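Local structure of isomerase (Escherichia coli, 5VHU) at the interface of chains A and B. The protein probably acts as a tetrameric arabinose-5-phosphate isomerase of the GutQ/KpsF subfamily, linked to lipopolysaccharide biosynthesis. Residues are numbered along the deposited sequence; one frame, centred on the assembly and turned at random. Chains: chain A/B, Isomerase.

The interface of chains A and B. Residues chain A 57, 60, 159, 162; chain B 57, 60, 159, 162.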
ATOM      1  N   ILE A  57       5.561   6.637   7.630  1.00  7.44           N
ATOM      2  CA  ILE A  57       5.839   6.438   9.104  1.00  8.19           C
ATOM      3  C   ILE A  57       4.537   6.016   9.874  1.00  8.20           C
ATOM      4  O   ILE A  57       4.580   5.110  10.720  1.00  8.15           O
ATOM      5  CB  ILE A  57       6.428   7.719   9.754  1.00  8.76           C
ATOM      6  CG1 ILE A  57       7.768   8.059   9.111  1.00  9.24           C
ATOM      7  CG2 ILE A  57       6.558   7.576  11.291  1.00  9.90           C
ATOM      8  CD1 ILE A  57       8.730   6.897   8.814  1.00  9.51           C
ATOM      9  N   LYS A  60       4.012   2.380   9.479  1.00  7.73           N
ATOM     10  CA  LYS A  60       4.927   1.612  10.325  1.00  7.53           C
ATOM     11  C   LYS A  60       4.389   1.642  11.777  1.00  6.85           C
ATOM     12  O   LYS A  60       4.315   0.570  12.447  1.00  6.11           O
ATOM     13  CB  LYS A  60       6.353   2.209  10.279  1.00  8.19           C
ATOM     14  CG  LYS A  60       7.430   1.203  10.771  1.00  8.75           C
ATOM     15  CD  LYS A  60       7.561   1.152  12.323  1.00  9.82           C
ATOM     16  CE  LYS A  60       8.827   0.407  12.788  1.00 10.87           C
ATOM     17  NZ  LYS A  60       8.830   0.243  14.312  1.00 10.73           N
ATOM     18  N   THR A 159      12.071  10.667  11.029  1.00 10.02           N
ATOM     19  CA  THR A 159      12.763   9.815  11.994  1.00 10.56           C
ATOM     20  C   THR A 159      12.340  10.114  13.433  1.00  9.85           C
ATOM     21  O   THR A 159      12.154   9.204  14.205  1.00  9.32           O
ATOM     22  CB  THR A 159      14.286   9.932  11.819  1.00 11.98           C
ATOM     23  OG1 THR A 159      14.598   9.352  10.544  1.00 11.56           O
ATOM     24  CG2 THR A 159      15.084   9.170  12.914  1.00 11.76           C
ATOM     25  N   LEU A 162       8.987   8.587  14.077  1.00  7.94           N
ATOM     26  CA  LEU A 162       9.105   7.128  14.199  1.00  8.70           C
ATOM     27  C   LEU A 162       9.604   6.716  15.595  1.00  8.09           C
ATOM     28  O   LEU A 162       9.073   5.783  16.202  1.00  8.09           O
ATOM     29  CB  LEU A 162      10.060   6.568  13.136  1.00  8.48           C
ATOM     30  CG  LEU A 162      10.317   5.040  13.210  1.00  8.98           C
ATOM     31  CD1 LEU A 162       8.999   4.265  13.003  1.00  9.36           C
ATOM     32  CD2 LEU A 162      11.358   4.671  12.149  1.00  9.24           C
TER
ATOM     33  N   ILE B  57       9.809   0.486   6.061  1.00  7.44           N
ATOM     34  CA  ILE B  57      11.024   1.375   5.917  1.00  8.19           C
ATOM     35  C   ILE B  57      11.517   1.424   4.427  1.00  8.20           C
ATOM     36  O   ILE B  57      11.850   2.503   3.915  1.00  8.15           O
ATOM     37  CB  ILE B  57      12.189   0.907   6.829  1.00  8.76           C
ATOM     38  CG1 ILE B  57      11.770   0.995   8.293  1.00  9.24           C
ATOM     39  CG2 ILE B  57      13.486   1.712   6.563  1.00  9.90           C
ATOM     40  CD1 ILE B  57      10.966   2.230   8.731  1.00  9.51           C
ATOM     41  N   LYS B  60       9.491   3.877   2.549  1.00  7.73           N
ATOM     42  CA  LYS B  60       9.883   5.251   2.868  1.00  7.53           C
ATOM     43  C   LYS B  60      11.188   5.576   2.098  1.00  6.85           C
ATOM     44  O   LYS B  60      11.288   6.660   1.451  1.00  6.11           O
ATOM     45  CB  LYS B  60      10.112   5.421   4.387  1.00  8.19           C
ATOM     46  CG  LYS B  60      10.081   6.911   4.826  1.00  8.75           C
ATOM     47  CD  LYS B  60      11.433   7.649   4.596  1.00  9.82           C
ATOM     48  CE  LYS B  60      11.496   9.011   5.315  1.00 10.87           C
ATOM     49  NZ  LYS B  60      12.773   9.768   4.931  1.00 10.73           N
ATOM     50  N   THR B 159      14.658   1.719  12.780  1.00 10.02           N
ATOM     51  CA  THR B 159      15.118   3.104  12.841  1.00 10.56           C
ATOM     52  C   THR B 159      16.535   3.265  12.287  1.00  9.85           C
ATOM     53  O   THR B 159      16.800   4.213  11.586  1.00  9.32           O
ATOM     54  CB  THR B 159      15.010   3.644  14.277  1.00 11.98           C
ATOM     55  OG1 THR B 159      13.611   3.719  14.583  1.00 11.56           O
ATOM     56  CG2 THR B 159      15.627   5.061  14.442  1.00 11.76           C
ATOM     57  N   LEU B 162      16.414   3.184   8.549  1.00  7.94           N
ATOM     58  CA  LEU B 162      15.849   4.435   8.029  1.00  8.70           C
ATOM     59  C   LEU B 162      16.895   5.563   8.009  1.00  8.09           C
ATOM     60  O   LEU B 162      17.006   6.301   7.027  1.00  8.09           O
ATOM     61  CB  LEU B 162      14.644   4.879   8.869  1.00  8.48           C
ATOM     62  CG  LEU B 162      14.003   6.230   8.453  1.00  8.98           C
ATOM     63  CD1 LEU B 162      13.467   6.145   7.009  1.00  9.36           C
ATOM     64  CD2 LEU B 162      12.887   6.564   9.448  1.00  9.24           C
TER
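A:Thr159 and A:Leu162 lie one turn apart on helix 156-175, which runs roughly antiparallel to its two-fold copy carrying B:Thr159 and B:Leu162. The Leu162 alpha carbons, CA of A:Leu162 and CA of B:Leu162, stand 9.5 Å apart. Each leucine bridges half of that gap. The two side chains reach toward each other tip to tip. CD2 of A:Leu162 and CD2 of B:Leu162 meet at 3.6 Å across the two-fold axis. CG of A:Leu162 points away from the backbone N (chi1 177°), which carries the isobutyl group outward to the partner. The same methyl has a second neighbour. CD2 of A:Leu162 sits 3.5 Å from OG1 of B:Thr159, and the two side chains pass in opposite directions. This contact is van der Waals. The Thr159 hydroxyl lies beside its own backbone N (chi1 -67°) and turns its oxygen to the leucine, while CG2 lies further from it. The twin contact repeats with the chains exchanged.

Helix 52-67 adds an apolar flank. A:Ile57 is well buried (27 Å²), although its contact here is wide: CD1 of A:Ile57 lies 4.2 Å from CG of B:Lys60. The lysine adds little surface, through the aliphatic part of its chain. The other leucine methyl turns to its own chain: CD1 of A:Leu162 packs 3.5 Å from CD of A:Lys60. Within the subunit this apolar contact links helices 156-175 and 52-67.

In each subunit, helices 52-67 and 156-175, both largely in the SIS-domain region, lie side by side and run roughly parallel. Together they present one face to the same pair in the other chain. The patch is therefore a four-helix part of a two-fold interface, consistent with the homotetramer.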